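Local coordinates for protein D-alanyl-D-alanine carboxypeptidase (Streptococcus pneumoniae R6, PDB 1XP4) that probably trims the terminal D-alanine from cell-wall precursor peptides, acting as a serine-type D-Ala-D-Ala carboxypeptidase in peptidoglycan synthesis, at residues D272-S275 with S276-L280; M209-M213 with P214-G218; E120-F123 with V124-M127. All blocks are in the same frame, centred on the assembly; numbering follows the deposited sequence.

Contact 1: residues D272-S275 with S276-L280; sequences DYIS and STFTL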
ATOM      1  N   ASP A 272      -3.968  17.612   5.553  1.00 22.88           N
ATOM      2  CA  ASP A 272      -4.485  18.638   6.450  1.00 21.37           C
ATOM      3  C   ASP A 272      -5.999  18.475   6.471  1.00 20.11           C
ATOM      4  O   ASP A 272      -6.640  18.639   7.504  1.00 21.78           O
ATOM      5  CB  ASP A 272      -4.132  20.044   5.955  1.00 21.89           C
ATOM      6  CG  ASP A 272      -2.707  20.452   6.292  1.00 22.16           C
ATOM      7  OD1 ASP A 272      -2.333  20.397   7.478  1.00 22.96           O
ATOM      8  OD2 ASP A 272      -1.962  20.845   5.369  1.00 25.75           O
ATOM      9  N   TYR A 273      -6.564  18.146   5.317  1.00 20.25           N
ATOM     10  CA  TYR A 273      -8.001  17.951   5.201  1.00 20.22           C
ATOM     11  C   TYR A 273      -8.435  16.755   6.026  1.00 20.90           C
ATOM     12  O   TYR A 273      -9.314  16.856   6.889  1.00 21.00           O
ATOM     13  CB  TYR A 273      -8.384  17.708   3.742  1.00 20.81           C
ATOM     14  CG  TYR A 273      -9.802  17.204   3.548  1.00 23.72           C
ATOM     15  CD1 TYR A 273     -10.897  18.017   3.828  1.00 22.31           C
ATOM     16  CD2 TYR A 273     -10.045  15.909   3.082  1.00 23.98           C
ATOM     17  CE1 TYR A 273     -12.193  17.556   3.648  1.00 23.76           C
ATOM     18  CE2 TYR A 273     -11.341  15.440   2.899  1.00 23.63           C
ATOM     19  CZ  TYR A 273     -12.409  16.268   3.184  1.00 24.97           C
ATOM     20  OH  TYR A 273     -13.696  15.804   3.027  1.00 29.42           O
ATOM     21  N   ILE A 274      -7.802  15.621   5.754  1.00 19.89           N
ATOM     22  CA  ILE A 274      -8.122  14.372   6.435  1.00 21.82           C
ATOM     23  C   ILE A 274      -8.033  14.416   7.954  1.00 23.01           C
ATOM     24  O   ILE A 274      -8.891  13.863   8.646  1.00 21.35           O
ATOM     25  CB  ILE A 274      -7.228  13.246   5.916  1.00 19.88           C
ATOM     26  CG1 ILE A 274      -7.539  13.008   4.440  1.00 20.93           C
ATOM     27  CG2 ILE A 274      -7.437  11.988   6.737  1.00 17.26           C
ATOM     28  CD1 ILE A 274      -6.543  12.134   3.741  1.00 24.51           C
ATOM     29  N   SER A 275      -7.000  15.074   8.467  1.00 24.26           N
ATOM     30  CA  SER A 275      -6.803  15.167   9.906  1.00 23.69           C
ATOM     31  C   SER A 275      -7.749  16.134  10.603  1.00 23.73           C
ATOM     32  O   SER A 275      -8.028  15.990  11.795  1.00 26.87           O
ATOM     33  CB  SER A 275      -5.358  15.541  10.206  1.00 22.49           C
ATOM     34  OG  SER A 275      -4.505  14.484   9.813  1.00 27.80           O
ATOM     35  N   SER A 276      -8.244  17.123   9.876  1.00 21.00           N
ATOM     36  CA  SER A 276      -9.161  18.060  10.490  1.00 20.13           C
ATOM     37  C   SER A 276     -10.598  17.574  10.288  1.00 22.24           C
ATOM     38  O   SER A 276     -11.509  18.040  10.968  1.00 24.02           O
ATOM     39  CB  SER A 276      -8.987  19.450   9.876  1.00 18.18           C
ATOM     40  OG  SER A 276      -9.468  19.485   8.544  1.00 17.96           O
ATOM     41  N   THR A 277     -10.791  16.627   9.369  1.00 21.82           N
ATOM     42  CA  THR A 277     -12.120  16.091   9.051  1.00 20.68           C
ATOM     43  C   THR A 277     -12.491  14.761   9.713  1.00 21.31           C
ATOM     44  O   THR A 277     -13.664  14.496   9.966  1.00 20.83           O
ATOM     45  CB  THR A 277     -12.270  15.869   7.540  1.00 21.68           C
ATOM     46  OG1 THR A 277     -11.928  17.069   6.841  1.00 21.11           O
ATOM     47  CG2 THR A 277     -13.701  15.445   7.207  1.00 18.29           C
ATOM     48  N   PHE A 278     -11.494  13.915   9.953  1.00 22.00           N
ATOM     49  CA  PHE A 278     -11.715  12.605  10.553  1.00 20.17           C
ATOM     50  C   PHE A 278     -10.814  12.392  11.746  1.00 21.46           C
ATOM     51  O   PHE A 278      -9.729  12.961  11.831  1.00 21.21           O
ATOM     52  CB  PHE A 278     -11.425  11.507   9.545  1.00 17.89           C
ATOM     53  CG  PHE A 278     -12.281  11.561   8.330  1.00 18.00           C
ATOM     54  CD1 PHE A 278     -13.597  11.126   8.374  1.00 19.01           C
ATOM     55  CD2 PHE A 278     -11.765  12.025   7.127  1.00 19.79           C
ATOM     56  CE1 PHE A 278     -14.387  11.148   7.236  1.00 20.17           C
ATOM     57  CE2 PHE A 278     -12.547  12.053   5.979  1.00 20.26           C
ATOM     58  CZ  PHE A 278     -13.857  11.615   6.032  1.00 20.39           C
ATOM     59  N   THR A 279     -11.257  11.535  12.651  1.00 23.71           N
ATOM     60  CA  THR A 279     -10.497  11.235  13.851  1.00 26.49           C
ATOM     61  C   THR A 279     -10.784   9.806  14.296  1.00 26.38           C
ATOM     62  O   THR A 279     -11.727   9.186  13.824  1.00 26.46           O
ATOM     63  CB  THR A 279     -10.881  12.201  14.980  1.00 27.09           C
ATOM     64  OG1 THR A 279     -10.272  11.777  16.197  1.00 31.78           O
ATOM     65  CG2 THR A 279     -12.387  12.223  15.171  1.00 30.53           C
ATOM     66  N   LEU A 280      -9.959   9.282  15.192  1.00 29.11           N
ATOM     67  CA  LEU A 280     -10.152   7.931  15.707  1.00 32.92           C
ATOM     68  C   LEU A 280     -10.703   8.016  17.123  1.00 36.81           C
ATOM     69  O   LEU A 280      -9.972   8.371  18.047  1.00 38.24           O
ATOM     70  CB  LEU A 280      -8.829   7.156  15.748  1.00 30.47           C
ATOM     71  CG  LEU A 280      -8.124   6.731  14.460  1.00 28.95           C
ATOM     72  CD1 LEU A 280      -6.844   6.001  14.825  1.00 25.38           C
ATOM     73  CD2 LEU A 280      -9.036   5.833  13.620  1.00 29.57           C
TER
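The last turn of helix 262-277 passes straight into strand 278-284 here, and Tyr273, Ile274, Thr277 and Phe278 meet at the junction. Phe278 is the first residue to leave helical backbone angles, yet its N still closes the helix on Ile274 O at 2.9 Å. Two residues earlier, Ser276 N donates to Asp272 O at 3.2 Å. The hydroxyl of Ser276 lies between the backbone N and the carbonyl carbon (chi1 70°) and folds back over the helix, with Asp272 O and Tyr273 O both within reach of its single proton. Strand 278-284 belongs to the C-terminal part of the chain and pairs with strand 313-318, whereas Ile274 packs on strand 244-253 of the five-stranded sheet; the join thus links the two regions. Phe278 CD2 meets Ile274 CG2 at 4.3 Å, and both side chains also touch Leu28. The Tyr273 ring also stacks with that of Phe10. Thr277 OG1 approaches from above the carbonyl plane of Tyr273 and donates to its O at 2.6 Å, and the same hydroxyl oxygen sits over one face of the Tyr273 ring, off toward the rim, 3.2 Å from CE1.

Contact 2: residues M209-M213 with P214-G218; sequences MLEGM and PAYRG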
HETATM    1  N   MSE A 209       9.286  13.938   1.499  1.00 12.68           N
HETATM    2  CA  MSE A 209       8.505  14.193   2.702  1.00 13.13           C
HETATM    3  C   MSE A 209       9.109  13.420   3.872  1.00 14.10           C
HETATM    4  O   MSE A 209       8.554  13.392   4.973  1.00 13.25           O
HETATM    5  CB  MSE A 209       7.048  13.787   2.491  1.00 10.90           C
HETATM    6  CG  MSE A 209       6.304  14.715   1.557  1.00 13.16           C
HETATM    7 SE   MSE A 209       4.520  14.123   1.184  1.00 18.12          SE
HETATM    8  CE  MSE A 209       3.599  15.109   2.554  1.00 15.97           C
ATOM      9  N   LEU A 210      10.260  12.802   3.621  1.00 14.70           N
ATOM     10  CA  LEU A 210      10.960  12.032   4.637  1.00 16.37           C
ATOM     11  C   LEU A 210      11.857  12.910   5.524  1.00 20.82           C
ATOM     12  O   LEU A 210      12.056  14.109   5.269  1.00 18.79           O
ATOM     13  CB  LEU A 210      11.798  10.932   3.972  1.00 13.97           C
ATOM     14  CG  LEU A 210      11.050   9.842   3.189  1.00 12.26           C
ATOM     15  CD1 LEU A 210      12.035   8.897   2.498  1.00  7.21           C
ATOM     16  CD2 LEU A 210      10.152   9.060   4.144  1.00  9.62           C
ATOM     17  N   GLU A 211      12.395  12.290   6.569  1.00 23.67           N
ATOM     18  CA  GLU A 211      13.268  12.953   7.530  1.00 25.87           C
ATOM     19  C   GLU A 211      14.462  13.672   6.906  1.00 24.89           C
ATOM     20  O   GLU A 211      15.241  13.077   6.153  1.00 22.37           O
ATOM     21  CB  GLU A 211      13.766  11.926   8.548  1.00 30.71           C
ATOM     22  CG  GLU A 211      12.636  11.162   9.225  1.00 41.67           C
ATOM     23  CD  GLU A 211      12.387  11.603  10.663  1.00 47.03           C
ATOM     24  OE1 GLU A 211      12.708  12.769  11.006  1.00 49.87           O
ATOM     25  OE2 GLU A 211      11.855  10.778  11.444  1.00 46.96           O
ATOM     26  N   GLY A 212      14.589  14.958   7.239  1.00 24.12           N
ATOM     27  CA  GLY A 212      15.682  15.785   6.753  1.00 22.77           C
ATOM     28  C   GLY A 212      15.575  16.280   5.322  1.00 23.41           C
ATOM     29  O   GLY A 212      16.554  16.776   4.770  1.00 25.52           O
HETATM   30  N   MSE A 213      14.390  16.175   4.728  1.00 25.59           N
HETATM   31  CA  MSE A 213      14.190  16.583   3.335  1.00 23.76           C
HETATM   32  C   MSE A 213      13.330  17.827   3.161  1.00 21.48           C
HETATM   33  O   MSE A 213      12.557  18.195   4.039  1.00 21.60           O
HETATM   34  CB  MSE A 213      13.562  15.428   2.553  1.00 25.11           C
HETATM   35  CG  MSE A 213      14.254  14.096   2.778  1.00 27.23           C
HETATM   36 SE   MSE A 213      15.566  13.624   1.448  1.00 29.93          SE
HETATM   37  CE  MSE A 213      15.884  15.327   0.615  1.00 32.02           C
ATOM     38  N   PRO A 214      13.447  18.483   2.004  1.00 21.19           N
ATOM     39  CA  PRO A 214      12.701  19.696   1.670  1.00 21.38           C
ATOM     40  C   PRO A 214      11.219  19.714   2.022  1.00 21.22           C
ATOM     41  O   PRO A 214      10.773  20.586   2.758  1.00 25.01           O
ATOM     42  CB  PRO A 214      12.933  19.831   0.170  1.00 21.37           C
ATOM     43  CG  PRO A 214      14.340  19.374   0.041  1.00 21.80           C
ATOM     44  CD  PRO A 214      14.349  18.118   0.898  1.00 21.49           C
ATOM     45  N   ALA A 215      10.460  18.759   1.498  1.00 19.46           N
ATOM     46  CA  ALA A 215       9.024  18.718   1.739  1.00 16.58           C
ATOM     47  C   ALA A 215       8.600  17.845   2.907  1.00 16.65           C
ATOM     48  O   ALA A 215       7.499  17.292   2.907  1.00 17.66           O
ATOM     49  CB  ALA A 215       8.310  18.274   0.469  1.00 17.30           C
ATOM     50  N   TYR A 216       9.474  17.737   3.903  1.00 16.18           N
ATOM     51  CA  TYR A 216       9.218  16.941   5.106  1.00 14.55           C
ATOM     52  C   TYR A 216       7.848  17.199   5.727  1.00 16.64           C
ATOM     53  O   TYR A 216       7.374  18.335   5.768  1.00 21.27           O
ATOM     54  CB  TYR A 216      10.283  17.240   6.159  1.00 11.03           C
ATOM     55  CG  TYR A 216      10.032  16.600   7.508  1.00 11.38           C
ATOM     56  CD1 TYR A 216      10.483  15.309   7.790  1.00 11.60           C
ATOM     57  CD2 TYR A 216       9.324  17.277   8.499  1.00 11.31           C
ATOM     58  CE1 TYR A 216      10.235  14.710   9.026  1.00 10.22           C
ATOM     59  CE2 TYR A 216       9.071  16.686   9.736  1.00 11.35           C
ATOM     60  CZ  TYR A 216       9.528  15.405   9.991  1.00 11.75           C
ATOM     61  OH  TYR A 216       9.266  14.819  11.210  1.00 17.75           O
ATOM     62  N   ARG A 217       7.231  16.131   6.221  1.00 15.22           N
ATOM     63  CA  ARG A 217       5.935  16.186   6.887  1.00 16.64           C
ATOM     64  C   ARG A 217       5.990  15.044   7.902  1.00 16.77           C
ATOM     65  O   ARG A 217       6.006  13.866   7.542  1.00 16.94           O
ATOM     66  CB  ARG A 217       4.797  16.011   5.862  1.00 18.28           C
ATOM     67  CG  ARG A 217       3.500  15.351   6.366  1.00 21.59           C
ATOM     68  CD  ARG A 217       2.607  16.207   7.261  1.00 18.24           C
ATOM     69  NE  ARG A 217       1.781  17.157   6.518  1.00 20.17           N
ATOM     70  CZ  ARG A 217       0.575  17.573   6.908  1.00 21.17           C
ATOM     71  NH1 ARG A 217       0.030  17.115   8.026  1.00 21.49           N
ATOM     72  NH2 ARG A 217      -0.075  18.484   6.206  1.00 20.22           N
ATOM     73  N   GLY A 218       6.060  15.415   9.175  1.00 17.36           N
ATOM     74  CA  GLY A 218       6.147  14.435  10.240  1.00 16.73           C
ATOM     75  C   GLY A 218       5.171  13.280  10.145  1.00 17.73           C
ATOM     76  O   GLY A 218       3.958  13.483  10.036  1.00 17.66           O
TER
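Met209 (a selenomethionine), Tyr216 and Met213 carry most of this contact, in which the chain doubles back so that Met209 and Tyr216 lie with their CA atoms 3.7 Å apart. The side chain of Met209 runs out alongside that of Arg217, both pointing the same way. Its CG rests against Ala215 O, and a bend at chi3 (93°) carries CE to 3.6 Å from Arg217 CB. Phe264, Thr267 and Ser268 of helix 262-277 pack against the same selenomethionine, while the guanidinium group of Arg217 goes on to salt bridges with Glu241 and Asp272.

Tyr216 turns the other way along the loop. With CG anti to the backbone N (chi1 173°), its ring meets the backbone of Leu210 edge-on, CD1 being 3.2 Å from Leu210 O. Glu211 lies beside the ring, its OE1 3.7 Å from Tyr216 CE1 and its carboxylate plane turned 42° from the ring plane.

A further bond, Arg217 N to Met209 O at 3.3 Å, closes the loop at its base. Met213, also a selenomethionine, contributes through its backbone: its N donates to Leu210 O, and its O accepts from Tyr216 N at 3.1 Å. These two bonds mark successive beta turns that share Met213, type II from Leu210 and type I to Tyr216, in the connection that leads into strand 220-228, an outermost strand of the five-stranded sheet.

Contact 3: residues E120-F123 with V124-M127; sequences EKDF and VDMM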
ATOM      1  N   GLU A 120      11.165 -10.416 -18.152  1.00 11.29           N
ATOM      2  CA  GLU A 120      10.235  -9.393 -17.730  1.00 13.32           C
ATOM      3  C   GLU A 120       8.823  -9.781 -18.202  1.00 14.05           C
ATOM      4  O   GLU A 120       7.840  -9.549 -17.502  1.00 12.17           O
ATOM      5  CB  GLU A 120      10.649  -8.034 -18.299  1.00 11.10           C
ATOM      6  CG  GLU A 120       9.711  -6.923 -17.896  1.00 14.34           C
ATOM      7  CD  GLU A 120      10.232  -5.544 -18.227  1.00 15.54           C
ATOM      8  OE1 GLU A 120      10.827  -5.381 -19.318  1.00 16.27           O
ATOM      9  OE2 GLU A 120      10.024  -4.622 -17.403  1.00 15.38           O
ATOM     10  N   LYS A 121       8.726 -10.398 -19.377  1.00 15.88           N
ATOM     11  CA  LYS A 121       7.429 -10.802 -19.902  1.00 17.78           C
ATOM     12  C   LYS A 121       6.683 -11.729 -18.959  1.00 19.31           C
ATOM     13  O   LYS A 121       5.515 -11.498 -18.644  1.00 19.19           O
ATOM     14  CB  LYS A 121       7.560 -11.519 -21.240  1.00 18.66           C
ATOM     15  CG  LYS A 121       6.204 -12.021 -21.706  1.00 24.16           C
ATOM     16  CD  LYS A 121       6.266 -12.983 -22.881  1.00 27.75           C
ATOM     17  CE  LYS A 121       4.852 -13.457 -23.263  1.00 24.78           C
ATOM     18  NZ  LYS A 121       4.139 -14.106 -22.128  1.00 18.76           N
ATOM     19  N   ASP A 122       7.344 -12.803 -18.540  1.00 19.58           N
ATOM     20  CA  ASP A 122       6.712 -13.746 -17.630  1.00 19.95           C
ATOM     21  C   ASP A 122       6.349 -13.008 -16.357  1.00 18.52           C
ATOM     22  O   ASP A 122       5.257 -13.197 -15.816  1.00 18.43           O
ATOM     23  CB  ASP A 122       7.648 -14.916 -17.311  1.00 22.73           C
ATOM     24  CG  ASP A 122       7.955 -15.768 -18.537  1.00 26.97           C
ATOM     25  OD1 ASP A 122       7.003 -16.160 -19.246  1.00 26.18           O
ATOM     26  OD2 ASP A 122       9.147 -16.053 -18.792  1.00 30.68           O
ATOM     27  N   PHE A 123       7.254 -12.154 -15.886  1.00 15.91           N
ATOM     28  CA  PHE A 123       6.979 -11.393 -14.673  1.00 15.80           C
ATOM     29  C   PHE A 123       5.703 -10.553 -14.846  1.00 13.11           C
ATOM     30  O   PHE A 123       4.876 -10.478 -13.935  1.00 10.74           O
ATOM     31  CB  PHE A 123       8.156 -10.480 -14.311  1.00 14.31           C
ATOM     32  CG  PHE A 123       8.110  -9.992 -12.897  1.00 12.70           C
ATOM     33  CD1 PHE A 123       8.556 -10.798 -11.856  1.00 14.51           C
ATOM     34  CD2 PHE A 123       7.577  -8.746 -12.594  1.00 13.67           C
ATOM     35  CE1 PHE A 123       8.471 -10.370 -10.529  1.00 12.24           C
ATOM     36  CE2 PHE A 123       7.486  -8.308 -11.270  1.00 13.62           C
ATOM     37  CZ  PHE A 123       7.936  -9.124 -10.237  1.00 12.30           C
ATOM     38  N   VAL A 124       5.544  -9.929 -16.011  1.00 10.59           N
ATOM     39  CA  VAL A 124       4.353  -9.126 -16.271  1.00 11.55           C
ATOM     40  C   VAL A 124       3.084  -9.982 -16.180  1.00 13.63           C
ATOM     41  O   VAL A 124       2.064  -9.547 -15.634  1.00 13.36           O
ATOM     42  CB  VAL A 124       4.400  -8.445 -17.662  1.00 10.59           C
ATOM     43  CG1 VAL A 124       3.044  -7.804 -17.968  1.00  9.79           C
ATOM     44  CG2 VAL A 124       5.509  -7.378 -17.692  1.00  7.81           C
ATOM     45  N   ASP A 125       3.145 -11.199 -16.709  1.00 14.11           N
ATOM     46  CA  ASP A 125       1.993 -12.072 -16.645  1.00 14.82           C
ATOM     47  C   ASP A 125       1.701 -12.350 -15.180  1.00 17.46           C
ATOM     48  O   ASP A 125       0.545 -12.517 -14.782  1.00 17.43           O
ATOM     49  CB  ASP A 125       2.260 -13.374 -17.397  1.00 17.45           C
ATOM     50  CG  ASP A 125       2.386 -13.167 -18.901  1.00 20.55           C
ATOM     51  OD1 ASP A 125       1.674 -12.297 -19.454  1.00 19.78           O
ATOM     52  OD2 ASP A 125       3.188 -13.885 -19.533  1.00 24.32           O
HETATM   53  N   MSE A 126       2.753 -12.394 -14.372  1.00 17.99           N
HETATM   54  CA  MSE A 126       2.579 -12.634 -12.952  1.00 18.85           C
HETATM   55  C   MSE A 126       1.884 -11.436 -12.321  1.00 21.14           C
HETATM   56  O   MSE A 126       0.977 -11.600 -11.499  1.00 23.73           O
HETATM   57  CB  MSE A 126       3.929 -12.876 -12.268  1.00 20.52           C
HETATM   58  CG  MSE A 126       4.467 -14.289 -12.430  1.00 21.46           C
HETATM   59 SE   MSE A 126       6.192 -14.580 -11.606  1.00 29.50          SE
HETATM   60  CE  MSE A 126       5.742 -14.117  -9.789  1.00 25.50           C
HETATM   61  N   MSE A 127       2.290 -10.226 -12.696  1.00 20.54           N
HETATM   62  CA  MSE A 127       1.644  -9.066 -12.106  1.00 20.61           C
HETATM   63  C   MSE A 127       0.226  -8.882 -12.639  1.00 19.53           C
HETATM   64  O   MSE A 127      -0.629  -8.296 -11.965  1.00 20.20           O
HETATM   65  CB  MSE A 127       2.504  -7.789 -12.267  1.00 20.50           C
HETATM   66  CG  MSE A 127       3.385  -7.694 -13.497  1.00 21.08           C
HETATM   67 SE   MSE A 127       4.850  -6.379 -13.344  1.00 22.14          SE
HETATM   68  CE  MSE A 127       3.844  -4.789 -12.892  1.00 22.58           C
TER
HETATM   69  O   HOH W   1       4.165 -16.406 -18.738  1.00 11.77           O
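The backbone follows a regular alpha-helical path through the first two turns of helix 120-133, with Val124 N on Glu120 O at 2.8 Å and Met127 N on Phe123 O at 2.9 Å as examples of its i to i+4 bonds. On one flank Lys121 forms a salt bridge with Asp125, its NZ 2.8 Å from OD2 and on the syn lone pair of that oxygen. The lysine chain is extended until its last torsion (chi4 -57°), which bends NZ over to the acid. A water donates to both Asp122 OD1, at 2.9 Å, and Asp125 OD2, joining two carboxylates whose oxygens stand 4.5 Å apart. Tyr157 binds the other Asp125 oxygen, and Ser119 holds Asp122 OD2.

Phe123, Met126 and Met127 form an apolar patch. The SE of Met127, a selenomethionine, comes to 3.7 Å from Phe123 CD2 in an oblique Met-aromatic contact, the two side chains crossing at about a right angle. Met126, likewise a selenomethionine, makes a second one at 5.3 Å from its SE to the ring centroid. Phe123 is also packed by Thr47 and Leu50 of helix 44-57. Lys121 probably favours the ionised form of Asp125, while the water bridging to Asp122 may ease the repulsion between the two acids.

Overall arrangement
Along the chain contact 3 comes first, then contact 2, then contact 1. Contacts 1 and 2 have centres 20 Å apart and are joined directly by a salt bridge, Asp272 OD2 to Arg217 NH2 at 3.1 Å; Glu241 adds a second connection, pairing with Arg217 and with Ser275. Contact 3 stands apart, its nearest atoms about 22 Å from contact 2 and about 26 Å from contact 1. It lies closest to the predicted catalytic centre, the Met127 side chain being about 8 Å from that of Lys44 and about 11 Å from that of Ser41. In contact 2 the Leu210 side chain is about 10 Å from that of Lys224, a predicted substrate-binding residue, whereas contact 1 is remote from these sites.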